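Local coordinates for alpha-galactosidase (Thermus thermophilus, PDB 6LCJ), which probably hydrolyses terminal alpha-linked galactose from oligosaccharides, as a hexameric glycosidase of family GH36, at residues L289-L294 against R328-E333; A230-A235 against W296-L301; L301-L306 against A334-C339; A235-T240 against E284-L289; A323-R328 against L347-G352. All blocks are in the same frame, centred on the assembly; numbering follows the deposited sequence.

Contact 1 (L289-L294 against R328-E333)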
# COMPACT_ATOMS: atom_id res chain seq x y z
N LEU E 289 -43.79 -21.33 14.88
CA LEU E 289 -43.15 -22.53 14.33
C LEU E 289 -43.10 -23.64 15.38
O LEU E 289 -43.39 -24.80 15.07
CB LEU E 289 -41.74 -22.21 13.85
CG LEU E 289 -41.58 -21.34 12.60
CD1 LEU E 289 -40.11 -20.97 12.45
CD2 LEU E 289 -42.10 -22.05 11.37
N VAL E 290 -42.75 -23.29 16.61
CA VAL E 290 -42.81 -24.26 17.70
C VAL E 290 -44.23 -24.76 17.89
O VAL E 290 -44.48 -25.97 17.97
CB VAL E 290 -42.24 -23.64 18.98
CG1 VAL E 290 -42.56 -24.53 20.16
CG2 VAL E 290 -40.73 -23.42 18.84
N ARG E 291 -45.20 -23.84 17.98
CA ARG E 291 -46.60 -24.23 18.12
C ARG E 291 -47.06 -25.12 16.96
O ARG E 291 -47.72 -26.14 17.18
CB ARG E 291 -47.48 -22.99 18.26
CG ARG E 291 -47.19 -22.21 19.54
CD ARG E 291 -48.12 -21.00 19.74
NE ARG E 291 -47.88 -20.27 20.99
CZ ARG E 291 -47.87 -20.81 22.22
NH1 ARG E 291 -48.08 -22.11 22.41
NH2 ARG E 291 -47.65 -20.04 23.29
N LYS E 292 -46.70 -24.78 15.73
CA LYS E 292 -47.09 -25.64 14.61
C LYS E 292 -46.48 -27.04 14.74
O LYS E 292 -47.14 -28.04 14.43
CB LYS E 292 -46.69 -25.01 13.29
CG LYS E 292 -46.71 -25.97 12.14
CD LYS E 292 -46.66 -25.25 10.81
CE LYS E 292 -45.48 -24.31 10.75
NZ LYS E 292 -45.00 -24.11 9.36
N ALA E 293 -45.22 -27.14 15.20
CA ALA E 293 -44.58 -28.45 15.29
C ALA E 293 -45.23 -29.32 16.37
O ALA E 293 -45.42 -30.52 16.17
CB ALA E 293 -43.08 -28.30 15.54
N LEU E 294 -45.57 -28.72 17.51
CA LEU E 294 -46.27 -29.47 18.56
C LEU E 294 -47.60 -29.97 18.06
O LEU E 294 -47.97 -31.13 18.30
CB LEU E 294 -46.48 -28.61 19.80
CG LEU E 294 -45.31 -28.07 20.60
CD1 LEU E 294 -45.76 -27.76 22.00
CD2 LEU E 294 -44.15 -29.05 20.61
N ARG E 328 -39.40 -20.85 24.60
CA ARG E 328 -39.47 -21.79 25.71
C ARG E 328 -40.90 -21.97 26.18
O ARG E 328 -41.36 -23.09 26.39
CB ARG E 328 -38.57 -21.32 26.86
CG ARG E 328 -38.72 -22.13 28.17
CD ARG E 328 -38.01 -23.49 28.14
NE ARG E 328 -38.84 -24.54 27.53
CZ ARG E 328 -38.39 -25.74 27.15
NH1 ARG E 328 -37.11 -26.06 27.29
NH2 ARG E 328 -39.23 -26.62 26.62
N GLU E 329 -41.63 -20.86 26.34
CA GLU E 329 -43.02 -20.92 26.80
C GLU E 329 -43.92 -21.51 25.73
O GLU E 329 -44.84 -22.28 26.05
CB GLU E 329 -43.50 -19.53 27.19
CG GLU E 329 -43.00 -19.08 28.55
CD GLU E 329 -43.71 -19.78 29.71
OE1 GLU E 329 -44.60 -20.64 29.48
OE2 GLU E 329 -43.38 -19.48 30.88
N ALA E 330 -43.68 -21.19 24.47
CA ALA E 330 -44.50 -21.75 23.40
C ALA E 330 -44.34 -23.26 23.31
O ALA E 330 -45.26 -23.96 22.86
CB ALA E 330 -44.17 -21.09 22.07
N ALA E 331 -43.18 -23.78 23.73
CA ALA E 331 -42.90 -25.21 23.65
C ALA E 331 -43.40 -25.97 24.87
O ALA E 331 -43.49 -27.21 24.83
CB ALA E 331 -41.40 -25.45 23.49
N GLY E 332 -43.73 -25.27 25.94
CA GLY E 332 -44.20 -25.94 27.13
C GLY E 332 -43.17 -26.93 27.62
O GLY E 332 -41.99 -26.60 27.81
N GLU E 333 -43.60 -28.16 27.82
CA GLU E 333 -42.73 -29.20 28.35
C GLU E 333 -42.05 -30.02 27.26
O GLU E 333 -41.34 -30.97 27.57
CB GLU E 333 -43.53 -30.11 29.28
CG GLU E 333 -44.20 -29.32 30.41
CD GLU E 333 -44.96 -30.20 31.41
OE1 GLU E 333 -45.83 -30.99 30.98
OE2 GLU E 333 -44.67 -30.07 32.62

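Contact 2 (A230-A235 against W296-L301)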
# COMPACT_ATOMS: atom_id res chain seq x y z
N ALA E 230 -41.55 -38.13 18.38
CA ALA E 230 -41.16 -37.60 17.08
C ALA E 230 -40.37 -36.30 17.26
O ALA E 230 -40.77 -35.43 18.04
CB ALA E 230 -42.40 -37.37 16.22
N GLY E 231 -39.27 -36.17 16.53
CA GLY E 231 -38.38 -35.02 16.64
C GLY E 231 -38.24 -34.32 15.31
O GLY E 231 -38.22 -34.97 14.26
N LEU E 232 -38.15 -32.98 15.35
CA LEU E 232 -38.05 -32.18 14.14
C LEU E 232 -37.04 -31.05 14.35
O LEU E 232 -36.86 -30.54 15.47
CB LEU E 232 -39.42 -31.62 13.73
CG LEU E 232 -39.65 -31.00 12.35
CD1 LEU E 232 -39.49 -32.01 11.23
CD2 LEU E 232 -41.05 -30.40 12.29
N TRP E 233 -36.39 -30.66 13.25
CA TRP E 233 -35.30 -29.69 13.21
C TRP E 233 -35.76 -28.38 12.57
O TRP E 233 -36.40 -28.40 11.52
CB TRP E 233 -34.14 -30.27 12.38
CG TRP E 233 -32.96 -29.37 12.08
CD1 TRP E 233 -31.80 -29.28 12.80
CD2 TRP E 233 -32.82 -28.46 10.98
NE1 TRP E 233 -30.95 -28.38 12.22
CE2 TRP E 233 -31.55 -27.86 11.10
CE3 TRP E 233 -33.63 -28.09 9.91
CZ2 TRP E 233 -31.08 -26.90 10.20
CZ3 TRP E 233 -33.16 -27.14 9.00
CH2 TRP E 233 -31.90 -26.56 9.16
N PHE E 234 -35.41 -27.25 13.19
CA PHE E 234 -35.60 -25.93 12.59
C PHE E 234 -34.35 -25.08 12.73
O PHE E 234 -33.53 -25.30 13.63
CB PHE E 234 -36.76 -25.15 13.23
CG PHE E 234 -38.07 -25.85 13.17
CD1 PHE E 234 -38.45 -26.72 14.18
CD2 PHE E 234 -38.94 -25.62 12.11
CE1 PHE E 234 -39.66 -27.38 14.12
CE2 PHE E 234 -40.16 -26.27 12.04
CZ PHE E 234 -40.53 -27.16 13.06
N ALA E 235 -34.21 -24.09 11.85
CA ALA E 235 -33.26 -22.98 12.00
C ALA E 235 -34.09 -21.70 11.97
O ALA E 235 -34.10 -20.98 10.96
CB ALA E 235 -32.18 -22.98 10.91
N TRP E 296 -48.36 -30.70 15.13
CA TRP E 296 -48.06 -31.77 14.19
C TRP E 296 -47.81 -33.10 14.87
O TRP E 296 -47.86 -34.14 14.20
CB TRP E 296 -46.85 -31.39 13.36
CG TRP E 296 -47.17 -30.54 12.19
CD1 TRP E 296 -48.40 -30.31 11.68
CD2 TRP E 296 -46.24 -29.81 11.38
NE1 TRP E 296 -48.30 -29.47 10.59
CE2 TRP E 296 -46.98 -29.15 10.38
CE3 TRP E 296 -44.84 -29.66 11.39
CZ2 TRP E 296 -46.38 -28.35 9.41
CZ3 TRP E 296 -44.25 -28.86 10.44
CH2 TRP E 296 -45.02 -28.21 9.46
N GLY E 297 -47.50 -33.11 16.17
CA GLY E 297 -47.14 -34.34 16.86
C GLY E 297 -45.71 -34.42 17.36
O GLY E 297 -45.39 -35.37 18.11
N TYR E 298 -44.84 -33.48 17.00
CA TYR E 298 -43.46 -33.48 17.47
C TYR E 298 -43.36 -32.81 18.83
O TYR E 298 -43.86 -31.70 19.01
CB TYR E 298 -42.55 -32.77 16.47
CG TYR E 298 -42.62 -33.37 15.10
CD1 TYR E 298 -43.63 -33.03 14.21
CD2 TYR E 298 -41.68 -34.32 14.69
CE1 TYR E 298 -43.70 -33.59 12.96
CE2 TYR E 298 -41.74 -34.88 13.43
CZ TYR E 298 -42.75 -34.51 12.58
OH TYR E 298 -42.81 -35.07 11.33
N ASP E 299 -42.71 -33.48 19.80
CA ASP E 299 -42.44 -32.86 21.09
C ASP E 299 -40.95 -32.89 21.46
O ASP E 299 -40.59 -32.68 22.62
CB ASP E 299 -43.27 -33.52 22.19
CG ASP E 299 -42.97 -35.01 22.33
OD1 ASP E 299 -42.43 -35.60 21.37
OD2 ASP E 299 -43.29 -35.58 23.39
N TYR E 300 -40.08 -33.17 20.49
CA TYR E 300 -38.64 -33.01 20.63
C TYR E 300 -38.20 -32.14 19.45
O TYR E 300 -38.43 -32.50 18.30
CB TYR E 300 -37.94 -34.38 20.64
CG TYR E 300 -36.42 -34.37 20.76
CD1 TYR E 300 -35.61 -33.96 19.71
CD2 TYR E 300 -35.80 -34.82 21.92
CE1 TYR E 300 -34.23 -33.97 19.82
CE2 TYR E 300 -34.41 -34.84 22.04
CZ TYR E 300 -33.64 -34.42 20.98
OH TYR E 300 -32.27 -34.42 21.10
N LEU E 301 -37.62 -30.98 19.74
CA LEU E 301 -37.29 -30.01 18.70
C LEU E 301 -35.81 -29.66 18.75
O LEU E 301 -35.28 -29.35 19.82
CB LEU E 301 -38.13 -28.74 18.85
CG LEU E 301 -39.64 -28.95 18.80
CD1 LEU E 301 -40.37 -27.62 19.03
CD2 LEU E 301 -40.02 -29.59 17.46

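Contact 3 (L301-L306 against A334-C339)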
# COMPACT_ATOMS: atom_id res chain seq x y z
N LEU E 301 -37.62 -30.98 19.74
CA LEU E 301 -37.29 -30.01 18.70
C LEU E 301 -35.81 -29.66 18.75
O LEU E 301 -35.28 -29.35 19.82
CB LEU E 301 -38.13 -28.74 18.85
CG LEU E 301 -39.64 -28.95 18.80
CD1 LEU E 301 -40.37 -27.62 19.03
CD2 LEU E 301 -40.02 -29.59 17.46
N LYS E 302 -35.16 -29.73 17.60
CA LYS E 302 -33.77 -29.32 17.47
C LYS E 302 -33.76 -27.95 16.81
O LYS E 302 -34.03 -27.81 15.61
CB LYS E 302 -32.96 -30.34 16.67
CG LYS E 302 -31.47 -30.03 16.55
CD LYS E 302 -30.73 -31.18 15.85
CE LYS E 302 -29.30 -30.80 15.43
NZ LYS E 302 -28.60 -31.93 14.71
N LEU E 303 -33.48 -26.94 17.61
CA LEU E 303 -33.47 -25.56 17.16
C LEU E 303 -32.03 -25.20 16.88
O LEU E 303 -31.18 -25.24 17.78
CB LEU E 303 -34.09 -24.64 18.22
CG LEU E 303 -35.49 -25.08 18.64
CD1 LEU E 303 -36.10 -24.14 19.69
CD2 LEU E 303 -36.40 -25.19 17.41
N ASP E 304 -31.73 -24.90 15.62
CA ASP E 304 -30.37 -24.83 15.14
C ASP E 304 -30.05 -23.42 14.68
O ASP E 304 -30.94 -22.60 14.45
CB ASP E 304 -30.17 -25.81 13.99
CG ASP E 304 -28.73 -26.33 13.89
OD1 ASP E 304 -27.80 -25.74 14.51
OD2 ASP E 304 -28.56 -27.33 13.17
N PHE E 305 -28.74 -23.15 14.55
CA PHE E 305 -28.23 -21.87 14.08
C PHE E 305 -28.77 -20.73 14.93
O PHE E 305 -29.07 -19.65 14.42
CB PHE E 305 -28.58 -21.64 12.61
CG PHE E 305 -27.84 -22.54 11.67
CD1 PHE E 305 -28.24 -23.86 11.50
CD2 PHE E 305 -26.75 -22.07 10.95
CE1 PHE E 305 -27.55 -24.70 10.63
CE2 PHE E 305 -26.06 -22.91 10.08
CZ PHE E 305 -26.46 -24.23 9.91
N LEU E 306 -28.91 -20.98 16.23
CA LEU E 306 -29.51 -20.00 17.13
C LEU E 306 -28.61 -18.80 17.37
O LEU E 306 -29.09 -17.79 17.92
CB LEU E 306 -29.86 -20.67 18.46
CG LEU E 306 -31.00 -21.71 18.47
CD1 LEU E 306 -31.16 -22.27 19.88
CD2 LEU E 306 -32.28 -21.11 17.99
N ALA E 334 -42.23 -29.65 25.99
CA ALA E 334 -41.49 -30.30 24.93
C ALA E 334 -40.00 -30.18 25.21
O ALA E 334 -39.55 -29.34 26.00
CB ALA E 334 -41.85 -29.69 23.59
N TYR E 335 -39.23 -31.06 24.57
CA TYR E 335 -37.77 -31.08 24.72
C TYR E 335 -37.16 -30.16 23.67
O TYR E 335 -37.35 -30.38 22.47
CB TYR E 335 -37.22 -32.50 24.56
CG TYR E 335 -35.80 -32.65 25.09
CD1 TYR E 335 -34.71 -32.25 24.32
CD2 TYR E 335 -35.55 -33.17 26.35
CE1 TYR E 335 -33.42 -32.38 24.79
CE2 TYR E 335 -34.27 -33.30 26.83
CZ TYR E 335 -33.20 -32.90 26.04
OH TYR E 335 -31.91 -33.02 26.51
N LEU E 336 -36.42 -29.16 24.12
CA LEU E 336 -35.71 -28.28 23.20
C LEU E 336 -34.21 -28.57 23.28
O LEU E 336 -33.60 -28.47 24.36
CB LEU E 336 -36.00 -26.81 23.49
CG LEU E 336 -37.47 -26.44 23.35
CD1 LEU E 336 -37.65 -24.97 23.66
CD2 LEU E 336 -37.99 -26.80 21.97
N LEU E 337 -33.65 -28.99 22.16
CA LEU E 337 -32.21 -29.15 21.99
C LEU E 337 -31.70 -27.92 21.26
O LEU E 337 -32.11 -27.66 20.13
CB LEU E 337 -31.89 -30.42 21.19
CG LEU E 337 -30.40 -30.57 20.84
CD1 LEU E 337 -29.59 -30.89 22.09
CD2 LEU E 337 -30.19 -31.62 19.78
N PHE E 338 -30.83 -27.15 21.93
CA PHE E 338 -30.25 -25.94 21.35
C PHE E 338 -28.97 -26.28 20.60
O PHE E 338 -28.08 -26.94 21.16
CB PHE E 338 -29.95 -24.89 22.43
CG PHE E 338 -31.15 -24.11 22.91
CD1 PHE E 338 -32.44 -24.65 22.85
CD2 PHE E 338 -31.00 -22.84 23.44
CE1 PHE E 338 -33.53 -23.94 23.32
CE2 PHE E 338 -32.10 -22.12 23.91
CZ PHE E 338 -33.36 -22.67 23.84
N CYS E 339 -28.86 -25.79 19.37
CA CYS E 339 -27.71 -26.06 18.52
C CYS E 339 -27.25 -24.76 17.87
O CYS E 339 -28.06 -23.87 17.60
CB CYS E 339 -28.05 -27.13 17.43
SG CYS E 339 -26.59 -27.81 16.50

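Contact 4 (A235-T240 against E284-L289)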
# COMPACT_ATOMS: atom_id res chain seq x y z
N ALA E 235 -34.21 -24.09 11.85
CA ALA E 235 -33.26 -22.98 12.00
C ALA E 235 -34.09 -21.70 11.97
O ALA E 235 -34.10 -20.98 10.96
CB ALA E 235 -32.18 -22.98 10.91
N PRO E 236 -34.79 -21.39 13.07
CA PRO E 236 -35.94 -20.47 12.96
C PRO E 236 -35.58 -19.03 12.59
O PRO E 236 -36.41 -18.36 11.96
CB PRO E 236 -36.58 -20.55 14.36
CG PRO E 236 -35.52 -21.11 15.25
CD PRO E 236 -34.66 -21.99 14.41
N PHE E 237 -34.39 -18.52 12.93
CA PHE E 237 -34.04 -17.13 12.66
C PHE E 237 -33.09 -16.97 11.48
O PHE E 237 -32.47 -15.91 11.33
CB PHE E 237 -33.44 -16.49 13.90
CG PHE E 237 -34.36 -16.49 15.06
CD1 PHE E 237 -35.29 -15.48 15.22
CD2 PHE E 237 -34.30 -17.50 16.00
CE1 PHE E 237 -36.15 -15.48 16.31
CE2 PHE E 237 -35.15 -17.50 17.07
CZ PHE E 237 -36.07 -16.50 17.24
N LEU E 238 -33.00 -17.98 10.62
CA LEU E 238 -32.08 -17.98 9.50
C LEU E 238 -32.85 -17.93 8.20
O LEU E 238 -33.89 -18.58 8.06
CB LEU E 238 -31.19 -19.22 9.55
CG LEU E 238 -29.76 -19.14 9.04
CD1 LEU E 238 -28.95 -18.24 9.92
CD2 LEU E 238 -29.19 -20.52 9.02
N VAL E 239 -32.33 -17.19 7.23
CA VAL E 239 -33.01 -16.99 5.96
C VAL E 239 -31.96 -16.70 4.90
O VAL E 239 -30.86 -16.25 5.21
CB VAL E 239 -34.04 -15.84 6.12
CG1 VAL E 239 -33.36 -14.49 6.15
CG2 VAL E 239 -35.08 -15.91 5.07
N THR E 240 -32.27 -17.00 3.65
CA THR E 240 -31.38 -16.66 2.54
C THR E 240 -32.07 -15.66 1.61
O THR E 240 -33.27 -15.39 1.71
CB THR E 240 -30.96 -17.90 1.74
OG1 THR E 240 -32.12 -18.56 1.22
CG2 THR E 240 -30.19 -18.86 2.61
N GLU E 284 -42.79 -13.73 17.49
CA GLU E 284 -44.13 -14.33 17.46
C GLU E 284 -44.22 -15.40 16.38
O GLU E 284 -44.79 -16.47 16.59
CB GLU E 284 -45.15 -13.22 17.23
CG GLU E 284 -46.61 -13.57 17.39
CD GLU E 284 -47.48 -12.33 17.18
OE1 GLU E 284 -47.46 -11.42 18.05
OE2 GLU E 284 -48.16 -12.24 16.13
N TRP E 285 -43.65 -15.10 15.20
CA TRP E 285 -43.65 -16.05 14.09
C TRP E 285 -42.82 -17.29 14.43
O TRP E 285 -43.25 -18.42 14.16
CB TRP E 285 -43.13 -15.32 12.85
CG TRP E 285 -42.91 -16.12 11.62
CD1 TRP E 285 -43.80 -16.34 10.60
CD2 TRP E 285 -41.70 -16.77 11.23
NE1 TRP E 285 -43.22 -17.10 9.61
CE2 TRP E 285 -41.93 -17.38 9.98
CE3 TRP E 285 -40.44 -16.91 11.82
CZ2 TRP E 285 -40.95 -18.12 9.31
CZ3 TRP E 285 -39.46 -17.63 11.15
CH2 TRP E 285 -39.72 -18.22 9.91
N ALA E 286 -41.64 -17.10 15.04
CA ALA E 286 -40.82 -18.26 15.39
C ALA E 286 -41.49 -19.10 16.47
O ALA E 286 -41.45 -20.33 16.42
CB ALA E 286 -39.42 -17.81 15.83
N ALA E 287 -42.13 -18.45 17.46
CA ALA E 287 -42.93 -19.20 18.42
C ALA E 287 -44.07 -19.95 17.74
O ALA E 287 -44.43 -21.05 18.17
CB ALA E 287 -43.47 -18.27 19.50
N ASP E 288 -44.64 -19.40 16.66
CA ASP E 288 -45.66 -20.13 15.93
C ASP E 288 -45.09 -21.33 15.18
O ASP E 288 -45.85 -22.25 14.85
CB ASP E 288 -46.38 -19.22 14.93
CG ASP E 288 -47.27 -18.22 15.60
OD1 ASP E 288 -47.42 -18.29 16.85
OD2 ASP E 288 -47.83 -17.36 14.89
N LEU E 289 -43.79 -21.33 14.88
CA LEU E 289 -43.15 -22.53 14.33
C LEU E 289 -43.10 -23.64 15.38
O LEU E 289 -43.39 -24.80 15.07
CB LEU E 289 -41.74 -22.21 13.85
CG LEU E 289 -41.58 -21.34 12.60
CD1 LEU E 289 -40.11 -20.97 12.45
CD2 LEU E 289 -42.10 -22.05 11.37

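Contact 5 (A323-R328 against L347-G352)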
# COMPACT_ATOMS: atom_id res chain seq x y z
N ALA E 323 -36.14 -13.59 23.13
CA ALA E 323 -36.73 -14.37 22.04
C ALA E 323 -36.83 -15.85 22.41
O ALA E 323 -37.87 -16.49 22.19
CB ALA E 323 -35.91 -14.20 20.76
N MET E 324 -35.76 -16.41 22.97
CA MET E 324 -35.78 -17.82 23.34
C MET E 324 -36.74 -18.09 24.49
O MET E 324 -37.34 -19.17 24.54
CB MET E 324 -34.37 -18.29 23.70
CG MET E 324 -33.39 -18.34 22.54
SD MET E 324 -34.07 -19.17 21.08
CE MET E 324 -34.43 -17.74 20.14
N ALA E 325 -36.87 -17.15 25.43
CA ALA E 325 -37.82 -17.32 26.52
C ALA E 325 -39.25 -17.45 25.99
O ALA E 325 -40.06 -18.20 26.54
CB ALA E 325 -37.72 -16.15 27.48
N ARG E 326 -39.57 -16.75 24.90
CA ARG E 326 -40.89 -16.90 24.31
C ARG E 326 -41.03 -18.26 23.64
O ARG E 326 -42.08 -18.90 23.73
CB ARG E 326 -41.14 -15.75 23.33
CG ARG E 326 -42.37 -15.91 22.45
CD ARG E 326 -43.72 -15.72 23.21
NE ARG E 326 -44.84 -16.29 22.45
CZ ARG E 326 -45.63 -17.27 22.88
NH1 ARG E 326 -45.43 -17.81 24.08
NH2 ARG E 326 -46.60 -17.74 22.10
N LEU E 327 -39.97 -18.72 22.98
CA LEU E 327 -40.01 -20.04 22.37
C LEU E 327 -40.01 -21.13 23.44
O LEU E 327 -40.57 -22.21 23.23
CB LEU E 327 -38.83 -20.22 21.43
CG LEU E 327 -38.98 -19.79 19.98
CD1 LEU E 327 -39.38 -18.34 19.91
CD2 LEU E 327 -37.68 -20.02 19.22
N ARG E 328 -39.40 -20.85 24.60
CA ARG E 328 -39.47 -21.79 25.71
C ARG E 328 -40.90 -21.97 26.18
O ARG E 328 -41.36 -23.09 26.39
CB ARG E 328 -38.57 -21.32 26.86
CG ARG E 328 -38.72 -22.13 28.17
CD ARG E 328 -38.01 -23.49 28.14
NE ARG E 328 -38.84 -24.54 27.53
CZ ARG E 328 -38.39 -25.74 27.15
NH1 ARG E 328 -37.11 -26.06 27.29
NH2 ARG E 328 -39.23 -26.62 26.62
N LEU E 347 -28.54 -21.10 28.93
CA LEU E 347 -28.75 -21.90 30.13
C LEU E 347 -30.05 -21.51 30.81
O LEU E 347 -30.42 -20.33 30.88
CB LEU E 347 -27.57 -21.72 31.08
CG LEU E 347 -26.20 -22.19 30.57
CD1 LEU E 347 -25.09 -21.93 31.60
CD2 LEU E 347 -26.28 -23.67 30.20
N GLY E 348 -30.77 -22.52 31.32
CA GLY E 348 -32.06 -22.32 31.91
C GLY E 348 -33.23 -22.43 30.95
O GLY E 348 -34.35 -22.65 31.39
N LEU E 349 -32.99 -22.28 29.65
CA LEU E 349 -34.02 -22.43 28.63
C LEU E 349 -33.90 -23.74 27.88
O LEU E 349 -34.91 -24.44 27.69
CB LEU E 349 -33.96 -21.26 27.65
CG LEU E 349 -34.15 -19.87 28.27
CD1 LEU E 349 -33.83 -18.79 27.28
CD2 LEU E 349 -35.58 -19.72 28.85
N ALA E 350 -32.70 -24.11 27.43
CA ALA E 350 -32.51 -25.37 26.73
C ALA E 350 -32.63 -26.55 27.69
O ALA E 350 -32.22 -26.48 28.85
CB ALA E 350 -31.14 -25.41 26.05
N ASP E 351 -33.19 -27.65 27.18
CA ASP E 351 -33.10 -28.94 27.86
C ASP E 351 -31.81 -29.65 27.48
O ASP E 351 -31.14 -30.22 28.35
CB ASP E 351 -34.29 -29.83 27.49
CG ASP E 351 -35.62 -29.16 27.77
OD1 ASP E 351 -35.94 -29.01 28.96
OD2 ASP E 351 -36.33 -28.76 26.81
N GLY E 352 -31.46 -29.62 26.20
CA GLY E 352 -30.19 -30.12 25.74
C GLY E 352 -29.46 -29.04 24.96
O GLY E 352 -30.09 -28.21 24.28

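Contact 1 (L289-L294 against R328-E333)
Two side chains of helix 280-296 meet the end of helix 317-331: buried Val290 packs mainly on Ala331, exposed Arg291 on Ala330. Val290 points its CG1 branch, anti to the backbone N (chi1 169°), straight at the last turn of helix 317-331, where CG1 packs 3.6 Å from Ala331 CB and equally close to Ala331 CA. Arg291 leaves its helix with CG anti to the carbonyl carbon and an extended chain, then turns at the last torsion (chi4 -54°) to lay one guanidinium face over Ala330, whose CA sits 3.4 Å above the plane, nearer its rim. Arg291 CZ is 3.7 Å from Ala330 CB, and NH1 approaches Ala330 O at an angle too poor for bonding. One turn on, Leu294 CD1 rests against the helix end, 3.7 Å from Ala331 O, before Gly332 breaks the helical path with positive phi. Small alanines meeting longer side chains bring two neighbouring helices of the outer layer of a (beta/alpha)8 barrel close together, with the CA atoms of Val290 and Ala331 6.0 Å apart.

Contact 2 (A230-A235 against W296-L301)
Leu232 and Tyr298 form the tight heart of this contact. Leu232 CB sits over one face of the Tyr298 ring, 4.0 Å from its centroid in a CH-pi contact, while Ala230 CB comes within 3.5 Å of Tyr298 CD2. Tyr298 carries CG anti to its carbonyl carbon (chi1 -57°), which lets the ring lean across the strand of Ala230 and Leu232, and its hydroxyl is bonded to Met216 O of helix 216-224. An alanine in place of Tyr298 would remove the ring and its bond to Met216 O, and would probably leave Ala230 and Leu232 poorly packed. Residues 230-234 and 298-301 are neighbouring parallel strands of the (beta/alpha)8 barrel, crossing at -51°, and their firmest link is Leu232 N to Tyr300 O at 3.0 Å, nearly along the C=O axis. On the same face as Leu232, Leu301 CD2 meets the edge of the Phe234 ring at CE1, 4.0 Å away. Order slackens toward the strand start: Ala230 O is shared by two weak bonds, from Asp299 N at 3.3 Å and Tyr300 N at 3.4 Å. Here Asp299 and Gly297 are partly exposed, as is Trp296, which gives Leu232 CD2 just its ring edge, CE3 lying 4.0 Å away.

Contact 3 (L301-L306 against A334-C339)
Strands 298-303 and 335-338 are the two strands of a beta-alpha-beta unit of the (beta/alpha)8 barrel, joined through helix 317-331 and lying side by side in parallel. Four backbone bonds alternate along the pair: Leu301 N to Tyr335 O (2.8 Å), Leu337 N to Leu301 O (2.9 Å), Leu303 N to Leu337 O (3.0 Å) and Cys339 N to Leu303 O (2.9 Å). All four donors approach nearly along the C=O axis. On the face toward the covering helices 280-296 and 317-331, Leu336 CD2 touches both Leu301 CB and Leu303 CD1. On the inner face Lys302 runs fully extended beside Leu337, its CG 3.8 Å from Leu337 CD2, and carries NZ to a salt bridge with Asp196. Beyond the end of strand 298-303, Leu306 crosses Phe338 at about a right angle and sets CD1 over one ring face, 3.8 Å from the centroid. Asp304, with CG anti to the backbone N (chi1 -151°), turns its carboxylate toward Cys339. OD2 takes the indole N-H of Trp233, while OD1 receives Phe305 N at 2.8 Å from above the carboxylate plane and lies 3.1 Å from Cys339 SG.

Contact 4 (A235-T240 against E284-L289)
The chain leaves strand 229-234 through a type I turn from Ala235 to Leu238, closed by Leu238 N on Ala235 O at 3.2 Å, and this turn meets one face of helix 280-296, with the CA atoms of Pro236 and Ala286 5.9 Å apart. Pro236 and Phe237, at the two central positions, do all the touching. Pro236 CB packs 4.0 Å from Leu289 CD1 and 4.2 Å from Ala286 CB. Phe237, CG anti to its carbonyl carbon (chi1 -60°), reaches back so that its tip, CZ, lies 3.9 Å from Ala286 CB. Trp285 has CG anti to the backbone N (chi1 174°) and brings its ring edge to the turn, with CZ3 3.2 Å from Pro236 O, which lies in the indole plane. The small Ala286 thus accepts both turn residues. Phe237 also touches Met324 of helix 317-331, which packs Leu327 on Ala286, while Trp285 and Leu289 lean on Trp206; the turn thus meets helices 280-296 and 317-331, while helix 280-296 also packs on strand 205-206.

Contact 5 (A323-R328 against L347-G352)
Arg328 NH1 is gripped by two bonds, both close to the guanidinium plane: one to Leu349 O at 2.8 Å, almost along the C=O axis, and one to Asp351 OD2 at 2.9 Å, which forms a salt bridge. They fasten helix 317-331 of the (beta/alpha)8 barrel to the loop leading into strand 352-354. Arg328 starts with CG anti to the backbone N, then bends at chi2 (77°) and chi3 (-85°), curling its chain past Leu349 in the opposite direction so that NH1 meets the loop edge-on. The carboxylate is turned 67° from the guanidinium plane, and NH1 reaches OD2 from above the carboxylate plane. OD2 also accepts Leu336 N, and OD1 is held by Arg154 and Ser156; the shared negative charge is likely to ease the closeness of the Arg328 and Arg154 groups. Arg328 NH2 bonds to Ala334 O besides. A leucine in place of Arg328 would remove the guanidinium bonds, and would probably leave Asp351 OD2 less well neutralised and loosen the loop at Leu349 O. Beside the polar cluster, Leu349 inserts both branches against the helix: CD2 lies 3.9 Å from Arg328 CB, and CD1 lies 3.7 Å from Met324 CB.

How the contacts relate
From the N terminus, strand 229-234 opens contact 2, which closes at 296-301; the shorter loop of contact 4, from 235-240 to 284-289, lies wholly within it. Contact 1 starts on the same helix as contact 4 and ends at 328-333, so it crosses contact 2. Contact 3 follows contact 2 in series, sharing Leu301, and crosses contact 1. Contact 5, from 323-328 to 347-352, crosses both contacts 1 and 3 and shares Arg328 with contact 1. Contacts 2 and 3 thus join three consecutive barrel strands, while contacts 1, 4 and 5 bind the covering helices to each other and to the loops around them.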